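Local coordinates for protein globin (Chloroflexus aurantiacus, PDB 5D1V) that binds heme as a group II truncated hemoglobin of a thermophilic phototrophic bacterium and probably binds and carries oxygen, at residues A[49-54]-A[60-65]; A[22-27]-A[39-44]; A[94-99]-A[104-109]. All coordinates share one frame; numbering follows the deposited sequence.

Contact 1. Residues A[49-54]-A[60-65]; sequences RLFLMQ and RTYSER. With HEM (protoporphyrin IX containing Fe), chain C.
Gln-54 and Arg-60 lay their flat ends on each other where helix 42-55 of this truncated globin gives way to helix 61-66. The amide and guanidinium planes are only 6° apart, and Gln-54 CD sits 3.7 Å above the guanidinium plane of Arg-60, over its centre, so the pair is a true stack. With CG anti to the backbone N (chi1 180°) and an extended chain beyond it, the Gln-54 amide reaches the first turn of the second helix. There Gln-54 OE1 accepts from Ser-63 N at 2.9 Å, with the donor tilted somewhat from the carbonyl plane. The N-cap residue Arg-60 in turn receives Ser-63 OG on its carbonyl O, where Glu-64 N also donates.

The Tyr-62 ring stands nearly perpendicular to the Gln-54 amide and presents one face to Phe-51. Phe-51 CB lies over that face, 4.1 Å from the Tyr-62 ring centroid in a CH-pi contact, and the edge of the Phe-51 ring also turns toward it, the planes at 75°. At the root of the tyrosine, Leu-50 CB meets Tyr-62 CB, and a water donates to Leu-50 O while accepting from Tyr-62 N, bridging the backbones.

Both aromatic residues border the heme. Phe-51 CB approaches the heme methyl CMA at 3.4 Å, and Pro-69 packs against both side chains. Tyr-62 is a heme-binding residue: its OH donates to propionate oxygen O2A of the heme over 2.8 Å, with that oxygen near the plane of the tyrosine ring, at its edge.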
loop_
_atom_site.group_PDB
_atom_site.type_symbol
_atom_site.label_atom_id
_atom_site.label_comp_id
_atom_site.label_asym_id
_atom_site.label_seq_id
_atom_site.Cartn_x
_atom_site.Cartn_y
_atom_site.Cartn_z
ATOM N N ARG A 49 -1.606 -17.664 13.749
ATOM C CA ARG A 49 -2.017 -18.573 12.674
ATOM C C ARG A 49 -3.366 -19.222 12.987
ATOM O O ARG A 49 -4.260 -19.205 12.139
ATOM C CB ARG A 49 -0.980 -19.662 12.411
ATOM C CG ARG A 49 -1.394 -20.610 11.269
ATOM C CD ARG A 49 -0.378 -21.676 10.989
ATOM N NE ARG A 49 0.161 -22.269 12.215
ATOM C CZ ARG A 49 -0.300 -23.364 12.808
ATOM N NH1 ARG A 49 -1.321 -24.060 12.299
ATOM N NH2 ARG A 49 0.284 -23.773 13.920
ATOM N N LEU A 50 -3.525 -19.759 14.203
ATOM C CA LEU A 50 -4.761 -20.445 14.556
ATOM C C LEU A 50 -5.945 -19.474 14.542
ATOM O O LEU A 50 -7.044 -19.830 14.106
ATOM C CB LEU A 50 -4.648 -21.105 15.917
ATOM C CG LEU A 50 -3.572 -22.204 15.974
ATOM C CD1 LEU A 50 -3.457 -22.747 17.393
ATOM C CD2 LEU A 50 -3.819 -23.340 14.997
ATOM N N PHE A 51 -5.716 -18.244 14.990
ATOM C CA PHE A 51 -6.764 -17.245 14.949
ATOM C C PHE A 51 -7.220 -16.991 13.517
ATOM O O PHE A 51 -8.416 -16.995 13.236
ATOM C CB PHE A 51 -6.337 -15.907 15.544
ATOM C CG PHE A 51 -7.338 -14.831 15.255
ATOM C CD1 PHE A 51 -8.587 -14.848 15.866
ATOM C CD2 PHE A 51 -7.096 -13.880 14.273
ATOM C CE1 PHE A 51 -9.547 -13.891 15.558
ATOM C CE2 PHE A 51 -8.038 -12.925 13.946
ATOM C CZ PHE A 51 -9.284 -12.925 14.592
ATOM N N LEU A 52 -6.270 -16.742 12.617
ATOM C CA LEU A 52 -6.634 -16.455 11.243
ATOM C C LEU A 52 -7.397 -17.631 10.642
ATOM O O LEU A 52 -8.420 -17.454 9.961
ATOM C CB LEU A 52 -5.398 -16.136 10.409
ATOM C CG LEU A 52 -4.681 -14.851 10.844
ATOM C CD1 LEU A 52 -3.327 -14.723 10.125
ATOM C CD2 LEU A 52 -5.543 -13.618 10.610
ATOM N N MET A 53 -6.904 -18.831 10.903
ATOM C CA MET A 53 -7.556 -20.035 10.392
ATOM C C MET A 53 -9.013 -20.095 10.834
ATOM O O MET A 53 -9.920 -20.375 10.042
ATOM C CB MET A 53 -6.815 -21.295 10.872
ATOM C CG MET A 53 -5.455 -21.468 10.210
ATOM S SD MET A 53 -4.466 -22.753 10.990
ATOM C CE MET A 53 -5.562 -24.140 10.861
ATOM N N GLN A 54 -9.236 -19.825 12.107
ATOM C CA GLN A 54 -10.576 -19.855 12.679
ATOM C C GLN A 54 -11.464 -18.744 12.153
ATOM O O GLN A 54 -12.606 -18.982 11.786
ATOM C CB GLN A 54 -10.491 -19.756 14.191
ATOM C CG GLN A 54 -11.844 -19.768 14.894
ATOM C CD GLN A 54 -11.678 -19.745 16.398
ATOM O OE1 GLN A 54 -11.278 -20.737 17.003
ATOM N NE2 GLN A 54 -11.951 -18.591 17.002
ATOM N N ARG A 60 -11.592 -24.630 14.786
ATOM C CA ARG A 60 -11.800 -23.810 15.981
ATOM C C ARG A 60 -10.719 -24.056 17.012
ATOM O O ARG A 60 -10.947 -23.898 18.216
ATOM C CB ARG A 60 -13.136 -24.111 16.635
ATOM C CG ARG A 60 -14.318 -24.191 15.710
ATOM C CD ARG A 60 -14.772 -22.853 15.272
ATOM N NE ARG A 60 -14.993 -21.950 16.394
ATOM C CZ ARG A 60 -15.305 -20.666 16.254
ATOM N NH1 ARG A 60 -15.464 -20.149 15.042
ATOM N NH2 ARG A 60 -15.458 -19.908 17.324
ATOM N N THR A 61 -9.547 -24.467 16.547
ATOM C CA THR A 61 -8.450 -24.783 17.454
ATOM C C THR A 61 -8.053 -23.561 18.309
ATOM O O THR A 61 -7.737 -23.677 19.499
ATOM C CB THR A 61 -7.241 -25.298 16.657
ATOM O OG1 THR A 61 -7.684 -26.316 15.760
ATOM C CG2 THR A 61 -6.190 -25.876 17.556
ATOM N N TYR A 62 -8.106 -22.376 17.710
ATOM C CA TYR A 62 -7.768 -21.178 18.442
ATOM C C TYR A 62 -8.600 -21.079 19.731
ATOM O O TYR A 62 -8.053 -20.887 20.830
ATOM C CB TYR A 62 -7.979 -19.911 17.594
ATOM C CG TYR A 62 -7.637 -18.679 18.398
ATOM C CD1 TYR A 62 -6.329 -18.223 18.507
ATOM C CD2 TYR A 62 -8.626 -17.996 19.081
ATOM C CE1 TYR A 62 -6.034 -17.124 19.268
ATOM C CE2 TYR A 62 -8.342 -16.894 19.830
ATOM C CZ TYR A 62 -7.053 -16.466 19.938
ATOM O OH TYR A 62 -6.791 -15.361 20.725
ATOM N N SER A 63 -9.918 -21.158 19.576
ATOM C CA SER A 63 -10.842 -21.054 20.708
ATOM C C SER A 63 -10.588 -22.132 21.763
ATOM O O SER A 63 -10.746 -21.882 22.962
ATOM C CB SER A 63 -12.297 -21.143 20.225
ATOM O OG SER A 63 -12.660 -22.479 19.890
ATOM N N GLU A 64 -10.213 -23.329 21.326
ATOM C CA GLU A 64 -9.933 -24.417 22.247
ATOM C C GLU A 64 -8.715 -24.099 23.094
ATOM O O GLU A 64 -8.630 -24.522 24.258
ATOM C CB GLU A 64 -9.734 -25.721 21.468
ATOM C CG GLU A 64 -11.031 -26.264 20.899
ATOM C CD GLU A 64 -10.820 -27.251 19.764
ATOM O OE1 GLU A 64 -9.662 -27.679 19.552
ATOM O OE2 GLU A 64 -11.819 -27.575 19.076
ATOM N N ARG A 65 -7.784 -23.333 22.535
ATOM C CA ARG A 65 -6.524 -23.024 23.229
ATOM C C ARG A 65 -6.554 -21.690 23.947
ATOM O O ARG A 65 -5.910 -21.529 24.986
ATOM C CB ARG A 65 -5.342 -23.018 22.241
ATOM C CG ARG A 65 -4.945 -24.337 21.725
ATOM C CD ARG A 65 -3.409 -24.487 21.651
ATOM N NE ARG A 65 -2.976 -25.172 20.437
ATOM C CZ ARG A 65 -3.249 -26.442 20.146
ATOM N NH1 ARG A 65 -3.958 -27.191 20.982
ATOM N NH2 ARG A 65 -2.814 -26.962 19.007
HETATM C CHA HEM C . -0.819 -10.910 19.220
HETATM C CHB HEM C . -3.993 -10.572 15.558
HETATM C CHC HEM C . -2.749 -5.893 14.964
HETATM C CHD HEM C . 1.108 -6.721 17.786
HETATM C C1A HEM C . -1.812 -11.211 18.324
HETATM C C2A HEM C . -2.610 -12.426 18.311
HETATM C C3A HEM C . -3.491 -12.325 17.306
HETATM C C4A HEM C . -3.280 -11.036 16.649
HETATM C CMA HEM C . -4.582 -13.323 16.809
HETATM C CAA HEM C . -2.443 -13.588 19.316
HETATM C CBA HEM C . -3.583 -13.450 20.337
HETATM C CGA HEM C . -3.354 -14.453 21.455
HETATM O O1A HEM C . -2.389 -14.290 22.238
HETATM O O2A HEM C . -4.142 -15.414 21.579
HETATM C C1B HEM C . -3.947 -9.268 15.086
HETATM C C2B HEM C . -4.797 -8.691 14.068
HETATM C C3B HEM C . -4.443 -7.393 13.938
HETATM C C4B HEM C . -3.359 -7.124 14.825
HETATM C CMB HEM C . -5.898 -9.468 13.307
HETATM C CAB HEM C . -4.977 -6.281 13.009
HETATM C CBB HEM C . -5.717 -6.627 11.955
HETATM C C1C HEM C . -1.576 -5.696 15.651
HETATM C C2C HEM C . -0.775 -4.480 15.667
HETATM C C3C HEM C . 0.286 -4.747 16.471
HETATM C C4C HEM C . 0.206 -6.107 16.947
HETATM C CMC HEM C . -1.160 -3.169 14.920
HETATM C CAC HEM C . 1.467 -3.833 16.794
HETATM C CBC HEM C . 1.761 -2.950 15.846
HETATM C C1D HEM C . 0.902 -7.896 18.474
HETATM C C2D HEM C . 1.730 -8.440 19.545
HETATM C C3D HEM C . 1.176 -9.600 19.948
HETATM C C4D HEM C . -0.003 -9.821 19.135
HETATM C CMD HEM C . 2.990 -7.766 20.109
HETATM C CAD HEM C . 1.670 -10.549 21.051
HETATM C CBD HEM C . 2.499 -11.637 20.384
HETATM C CGD HEM C . 2.995 -12.646 21.376
HETATM O O1D HEM C . 3.927 -13.404 21.005
HETATM O O2D HEM C . 2.478 -12.680 22.527
HETATM N NA HEM C . -2.265 -10.382 17.305
HETATM N NB HEM C . -3.088 -8.284 15.529
HETATM N NC HEM C . -0.962 -6.633 16.460
HETATM N ND HEM C . -0.134 -8.768 18.268
HETATM FE FE HEM C . -1.573 -8.507 16.867
HETATM O O HOH W 1 -8.033 -22.364 14.855
HETATM O O HOH W 2 -14.145 -21.259 12.104
HETATM O O HOH W 3 -0.223 -9.398 15.435
#

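Contact 2. Residues A[22-27]-A[39-44]; sequences IFYARV and ADLEPG. With HEM (protoporphyrin IX containing Fe), chain C.
On the propionate side of the globin heme pocket, Tyr-24 of helix 13-28 reaches across to Leu-41 and Gly-44, where the chain enters helix 42-55. The nearest backbone pair, the CA atoms of Tyr-24 and Leu-41, is 8.4 Å apart; the tyrosine side chain therefore spans most of the gap. Its chi1 of -101°, off the usual staggered positions, carries the ring across to them, with Tyr-24 CE2 4.1 Å from Leu-41 CB in an oblique approach. Further out, Tyr-24 OH comes to 3.5 Å from Gly-44 C.

Tyr-24 OH donates to a water over 2.8 Å, and the water donates in turn to Leu-41 O. It also donates to heme propionate oxygen O1D, the water O lying a short 2.5 Å from heme O1D. The water thus sits between phenol and heme, which do not touch. Gly-44 comes close itself, its CA 3.4 Å from heme O1D; a beta carbon there would clash with that oxygen, so the lack of a side chain leaves room for the propionate.

The start of the second helix is fixed separately: Asp-40 OD1 accepts from Glu-42 N at 2.9 Å, in a nearly straight capping bond (N-H...O angle 168°), although the donor meets the carboxylate from above its plane. What results is a water-mediated propionate site in a globin heme pocket, built where two helices converge.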
loop_
_atom_site.group_PDB
_atom_site.type_symbol
_atom_site.label_atom_id
_atom_site.label_comp_id
_atom_site.label_asym_id
_atom_site.label_seq_id
_atom_site.Cartn_x
_atom_site.Cartn_y
_atom_site.Cartn_z
ATOM N N ILE A 22 5.630 -15.530 6.420
ATOM C CA ILE A 22 6.141 -14.378 5.687
ATOM C C ILE A 22 5.961 -13.130 6.555
ATOM O O ILE A 22 6.840 -12.261 6.651
ATOM C CB ILE A 22 5.446 -14.265 4.331
ATOM C CG1 ILE A 22 5.902 -15.409 3.428
ATOM C CG2 ILE A 22 5.790 -12.941 3.648
ATOM C CD1 ILE A 22 5.030 -15.565 2.178
ATOM N N PHE A 23 4.805 -13.056 7.200
ATOM C CA PHE A 23 4.460 -11.919 8.040
ATOM C C PHE A 23 5.473 -11.839 9.186
ATOM O O PHE A 23 6.057 -10.790 9.415
ATOM C CB PHE A 23 3.034 -12.047 8.558
ATOM C CG PHE A 23 2.671 -11.020 9.580
ATOM C CD1 PHE A 23 2.422 -9.720 9.191
ATOM C CD2 PHE A 23 2.586 -11.341 10.920
ATOM C CE1 PHE A 23 2.083 -8.760 10.104
ATOM C CE2 PHE A 23 2.248 -10.362 11.862
ATOM C CZ PHE A 23 2.005 -9.072 11.437
ATOM N N TYR A 24 5.703 -12.951 9.878
ATOM C CA TYR A 24 6.581 -12.923 11.042
ATOM C C TYR A 24 8.037 -12.652 10.666
ATOM O O TYR A 24 8.760 -11.999 11.421
ATOM C CB TYR A 24 6.442 -14.220 11.833
ATOM C CG TYR A 24 5.564 -14.009 13.046
ATOM C CD1 TYR A 24 4.187 -14.005 12.946
ATOM C CD2 TYR A 24 6.123 -13.774 14.283
ATOM C CE1 TYR A 24 3.386 -13.776 14.042
ATOM C CE2 TYR A 24 5.346 -13.553 15.386
ATOM C CZ TYR A 24 3.967 -13.544 15.268
ATOM O OH TYR A 24 3.194 -13.334 16.383
ATOM N N ALA A 25 8.460 -13.102 9.489
ATOM C CA ALA A 25 9.822 -12.810 9.038
ATOM C C ALA A 25 10.015 -11.302 8.921
ATOM O O ALA A 25 11.062 -10.750 9.308
ATOM C CB ALA A 25 10.118 -13.498 7.694
ATOM N N ARG A 26 8.995 -10.647 8.391
ATOM C CA ARG A 26 8.987 -9.206 8.224
ATOM C C ARG A 26 8.908 -8.497 9.567
ATOM O O ARG A 26 9.615 -7.534 9.796
ATOM C CB ARG A 26 7.819 -8.803 7.307
ATOM C CG ARG A 26 8.044 -9.329 5.919
ATOM C CD ARG A 26 6.890 -9.120 4.997
ATOM N NE ARG A 26 6.776 -7.697 4.773
ATOM C CZ ARG A 26 7.040 -7.067 3.637
ATOM N NH1 ARG A 26 7.402 -7.720 2.543
ATOM N NH2 ARG A 26 6.912 -5.756 3.611
ATOM N N VAL A 27 8.058 -8.978 10.464
ATOM C CA VAL A 27 7.990 -8.418 11.813
ATOM C C VAL A 27 9.358 -8.480 12.469
ATOM O O VAL A 27 9.830 -7.495 13.031
ATOM C CB VAL A 27 6.949 -9.160 12.664
ATOM C CG1 VAL A 27 7.016 -8.738 14.124
ATOM C CG2 VAL A 27 5.596 -8.922 12.107
ATOM N N ALA A 39 10.639 -12.134 23.573
ATOM C CA ALA A 39 11.911 -12.688 23.125
ATOM C C ALA A 39 11.693 -13.927 22.234
ATOM O O ALA A 39 12.362 -14.081 21.227
ATOM C CB ALA A 39 12.797 -13.030 24.316
ATOM N N ASP A 40 10.745 -14.789 22.600
ATOM C CA ASP A 40 10.434 -16.006 21.843
ATOM C C ASP A 40 9.143 -15.749 21.079
ATOM O O ASP A 40 8.078 -15.565 21.687
ATOM C CB ASP A 40 10.278 -17.230 22.773
ATOM C CG ASP A 40 9.936 -18.525 22.018
ATOM O OD1 ASP A 40 9.829 -18.500 20.762
ATOM O OD2 ASP A 40 9.798 -19.577 22.698
ATOM N N LEU A 41 9.229 -15.736 19.757
ATOM C CA LEU A 41 8.056 -15.417 18.940
ATOM C C LEU A 41 7.140 -16.609 18.691
ATOM O O LEU A 41 6.021 -16.413 18.230
ATOM C CB LEU A 41 8.496 -14.840 17.592
ATOM C CG LEU A 41 9.348 -13.570 17.630
ATOM C CD1 LEU A 41 9.907 -13.274 16.243
ATOM C CD2 LEU A 41 8.570 -12.380 18.126
ATOM N N GLU A 42 7.595 -17.826 18.969
ATOM C CA GLU A 42 6.901 -19.012 18.437
ATOM C C GLU A 42 5.501 -19.244 19.000
ATOM O O GLU A 42 4.576 -19.566 18.231
ATOM C CB GLU A 42 7.731 -20.277 18.648
ATOM C CG GLU A 42 8.905 -20.433 17.675
ATOM C CD GLU A 42 8.483 -20.445 16.205
ATOM O OE1 GLU A 42 7.465 -21.100 15.854
ATOM O OE2 GLU A 42 9.172 -19.781 15.401
ATOM N N PRO A 43 5.324 -19.108 20.329
ATOM C CA PRO A 43 3.950 -19.333 20.797
ATOM C C PRO A 43 2.940 -18.369 20.203
ATOM O O PRO A 43 1.862 -18.784 19.802
ATOM C CB PRO A 43 4.051 -19.141 22.316
ATOM C CG PRO A 43 5.487 -19.375 22.644
ATOM C CD PRO A 43 6.277 -18.929 21.446
ATOM N N GLY A 44 3.290 -17.093 20.148
ATOM C CA GLY A 44 2.432 -16.068 19.590
ATOM C C GLY A 44 2.193 -16.242 18.102
ATOM O O GLY A 44 1.091 -15.992 17.615
HETATM C CHA HEM C . -0.819 -10.910 19.220
HETATM C CHB HEM C . -3.993 -10.572 15.558
HETATM C CHC HEM C . -2.749 -5.893 14.964
HETATM C CHD HEM C . 1.108 -6.721 17.786
HETATM C C1A HEM C . -1.812 -11.211 18.324
HETATM C C2A HEM C . -2.610 -12.426 18.311
HETATM C C3A HEM C . -3.491 -12.325 17.306
HETATM C C4A HEM C . -3.280 -11.036 16.649
HETATM C CMA HEM C . -4.582 -13.323 16.809
HETATM C CAA HEM C . -2.443 -13.588 19.316
HETATM C CBA HEM C . -3.583 -13.450 20.337
HETATM C CGA HEM C . -3.354 -14.453 21.455
HETATM O O1A HEM C . -2.389 -14.290 22.238
HETATM O O2A HEM C . -4.142 -15.414 21.579
HETATM C C1B HEM C . -3.947 -9.268 15.086
HETATM C C2B HEM C . -4.797 -8.691 14.068
HETATM C C3B HEM C . -4.443 -7.393 13.938
HETATM C C4B HEM C . -3.359 -7.124 14.825
HETATM C CMB HEM C . -5.898 -9.468 13.307
HETATM C CAB HEM C . -4.977 -6.281 13.009
HETATM C CBB HEM C . -5.717 -6.627 11.955
HETATM C C1C HEM C . -1.576 -5.696 15.651
HETATM C C2C HEM C . -0.775 -4.480 15.667
HETATM C C3C HEM C . 0.286 -4.747 16.471
HETATM C C4C HEM C . 0.206 -6.107 16.947
HETATM C CMC HEM C . -1.160 -3.169 14.920
HETATM C CAC HEM C . 1.467 -3.833 16.794
HETATM C CBC HEM C . 1.761 -2.950 15.846
HETATM C C1D HEM C . 0.902 -7.896 18.474
HETATM C C2D HEM C . 1.730 -8.440 19.545
HETATM C C3D HEM C . 1.176 -9.600 19.948
HETATM C C4D HEM C . -0.003 -9.821 19.135
HETATM C CMD HEM C . 2.990 -7.766 20.109
HETATM C CAD HEM C . 1.670 -10.549 21.051
HETATM C CBD HEM C . 2.499 -11.637 20.384
HETATM C CGD HEM C . 2.995 -12.646 21.376
HETATM O O1D HEM C . 3.927 -13.404 21.005
HETATM O O2D HEM C . 2.478 -12.680 22.527
HETATM N NA HEM C . -2.265 -10.382 17.305
HETATM N NB HEM C . -3.088 -8.284 15.529
HETATM N NC HEM C . -0.962 -6.633 16.460
HETATM N ND HEM C . -0.134 -8.768 18.268
HETATM FE FE HEM C . -1.573 -8.507 16.867
HETATM O O HOH W 4 4.832 -13.717 18.660
HETATM O O HOH W 3 -0.223 -9.398 15.435
#

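Contact 3. Residues A[94-99]-A[104-109]; sequences AALNEA and PARSVM
Apolar contact comes first from Leu-96 and Met-109, whose side chains cross obliquely between helix 82-98 and helix 105-119. Leu-96 CD2 meets the terminal methyl, Met-109 CE, at 3.9 Å, while Leu-96 CD1 lies 4.1 Å from Met-109 CB, so both leucine branches are used. The methionine bends at its last torsion (chi3 82°), which brings CE round to the leucine. Phe-16 of helix 13-28 and Ile-10 of a loop also pack on Met-109. Nearer the turn, Leu-96 CB adds a 4.1 Å contact with Arg-106 CG.

The two helices form an antiparallel helical hairpin of the globin fold: the short axes run at 168° with a closest approach of 10.8 Å, and only four residues connect the segments. At that spacing long side chains must fill the interval, and the nearest CA atoms, those of Leu-96 and Arg-106, are still 6.9 Å apart.

The polar group is Arg-106. Its CG is anti to the backbone N (chi1 -175°), which sends the chain across to helix 82-98, where Asn-97 CB and Leu-96 O lie over one face of the guanidinium. Its NE donates to Val-101 O in the connecting loop, so the same group rests on Leu-96 and Asn-97 and is bonded to the turn. Replacing this arginine by an alanine is likely to leave Val-101 O without this donor and to open a gap beside Leu-96 and Asn-97. The next residue, Ser-107, has its OG hydrogen-bonded to Glu-103.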
loop_
_atom_site.group_PDB
_atom_site.type_symbol
_atom_site.label_atom_id
_atom_site.label_comp_id
_atom_site.label_asym_id
_atom_site.label_seq_id
_atom_site.Cartn_x
_atom_site.Cartn_y
_atom_site.Cartn_z
ATOM N N ALA A 94 1.617 -7.495 2.441
ATOM C CA ALA A 94 2.673 -8.111 1.645
ATOM C C ALA A 94 2.608 -9.625 1.762
ATOM O O ALA A 94 2.795 -10.343 0.775
ATOM C CB ALA A 94 4.041 -7.596 2.075
ATOM N N ALA A 95 2.332 -10.123 2.961
ATOM C CA ALA A 95 2.292 -11.566 3.175
ATOM C C ALA A 95 1.170 -12.216 2.333
ATOM O O ALA A 95 1.384 -13.281 1.756
ATOM C CB ALA A 95 2.119 -11.877 4.653
ATOM N N LEU A 96 -0.010 -11.582 2.265
ATOM C CA LEU A 96 -1.099 -12.074 1.411
ATOM C C LEU A 96 -0.680 -12.148 -0.035
ATOM O O LEU A 96 -0.958 -13.123 -0.736
ATOM C CB LEU A 96 -2.313 -11.174 1.512
ATOM C CG LEU A 96 -2.985 -11.118 2.877
ATOM C CD1 LEU A 96 -4.164 -10.150 2.762
ATOM C CD2 LEU A 96 -3.460 -12.505 3.342
ATOM N N ASN A 97 -0.009 -11.109 -0.488
ATOM C CA ASN A 97 0.442 -11.087 -1.878
ATOM C C ASN A 97 1.509 -12.150 -2.153
ATOM O O ASN A 97 1.407 -12.892 -3.133
ATOM C CB ASN A 97 0.933 -9.689 -2.230
ATOM C CG ASN A 97 -0.218 -8.683 -2.335
ATOM O OD1 ASN A 97 -1.162 -8.701 -1.528
ATOM N ND2 ASN A 97 -0.156 -7.824 -3.347
ATOM N N GLU A 98 2.512 -12.257 -1.280
ATOM C CA GLU A 98 3.598 -13.210 -1.467
ATOM C C GLU A 98 3.170 -14.670 -1.265
ATOM O O GLU A 98 3.734 -15.549 -1.894
ATOM C CB GLU A 98 4.749 -12.858 -0.539
ATOM C CG GLU A 98 5.383 -11.551 -0.917
ATOM C CD GLU A 98 6.595 -11.214 -0.071
ATOM O OE1 GLU A 98 7.212 -12.135 0.500
ATOM O OE2 GLU A 98 6.924 -10.018 0.003
ATOM N N ALA A 99 2.139 -14.923 -0.467
ATOM C CA ALA A 99 1.666 -16.283 -0.208
ATOM C C ALA A 99 0.786 -16.811 -1.333
ATOM O O ALA A 99 0.419 -17.977 -1.330
ATOM C CB ALA A 99 0.912 -16.340 1.085
ATOM N N PRO A 104 -11.292 -13.515 -5.352
ATOM C CA PRO A 104 -11.639 -12.382 -4.488
ATOM C C PRO A 104 -11.323 -12.579 -2.995
ATOM O O PRO A 104 -11.438 -11.627 -2.210
ATOM C CB PRO A 104 -13.148 -12.246 -4.703
ATOM C CG PRO A 104 -13.596 -13.643 -5.026
ATOM C CD PRO A 104 -12.486 -14.254 -5.803
ATOM N N ALA A 105 -10.918 -13.776 -2.610
ATOM C CA ALA A 105 -10.734 -14.069 -1.198
ATOM C C ALA A 105 -9.706 -13.121 -0.594
ATOM O O ALA A 105 -9.881 -12.659 0.528
ATOM C CB ALA A 105 -10.305 -15.510 -1.007
ATOM N N ARG A 106 -8.612 -12.868 -1.322
ATOM C CA ARG A 106 -7.574 -11.961 -0.832
ATOM C C ARG A 106 -8.139 -10.598 -0.463
ATOM O O ARG A 106 -7.725 -9.986 0.532
ATOM C CB ARG A 106 -6.467 -11.760 -1.867
ATOM C CG ARG A 106 -5.296 -10.908 -1.344
ATOM C CD ARG A 106 -4.502 -10.247 -2.489
ATOM N NE ARG A 106 -3.731 -11.218 -3.265
ATOM C CZ ARG A 106 -2.721 -10.910 -4.082
ATOM N NH1 ARG A 106 -2.333 -9.645 -4.245
ATOM N NH2 ARG A 106 -2.092 -11.876 -4.738
ATOM N N SER A 107 -9.072 -10.096 -1.270
ATOM C CA SER A 107 -9.678 -8.788 -1.005
ATOM C C SER A 107 -10.477 -8.784 0.288
ATOM O O SER A 107 -10.454 -7.807 1.030
ATOM C CB SER A 107 -10.594 -8.360 -2.144
ATOM O OG SER A 107 -9.859 -7.958 -3.295
ATOM N N VAL A 108 -11.189 -9.875 0.541
ATOM C CA VAL A 108 -11.983 -9.999 1.780
ATOM C C VAL A 108 -11.048 -9.924 2.985
ATOM O O VAL A 108 -11.321 -9.223 3.954
ATOM C CB VAL A 108 -12.820 -11.312 1.822
ATOM C CG1 VAL A 108 -13.542 -11.448 3.173
ATOM C CG2 VAL A 108 -13.843 -11.373 0.658
ATOM N N MET A 109 -9.944 -10.658 2.914
ATOM C CA MET A 109 -8.949 -10.685 3.972
ATOM C C MET A 109 -8.341 -9.290 4.183
ATOM O O MET A 109 -8.237 -8.833 5.318
ATOM C CB MET A 109 -7.859 -11.698 3.652
ATOM C CG MET A 109 -8.390 -13.085 3.597
ATOM S SD MET A 109 -7.167 -14.351 3.178
ATOM C CE MET A 109 -6.442 -14.583 4.770
#

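Contacts 1 and 2 share helix 42-55 and approach the same heme from different positions, their centres about 17 Å apart and their nearest atoms about 5 Å apart without touching. Each reaches a different propionate: residues 60-65 bond one directly, residues 22-27 and 39-44 hold the other through water. Contact 3 lies farther from the heme, between helices 82-98 and 105-119, its centre about 19 Å from each of the others; the side chain of Met-109 is about 10 Å from the heme. It nevertheless touches contact 2: Arg-26 NH1 forms a long, weak ion pair with Glu-98 OE2 at 3.5 Å, and Ile-22 CG2 packs on Ala-95 CA at 3.8 Å.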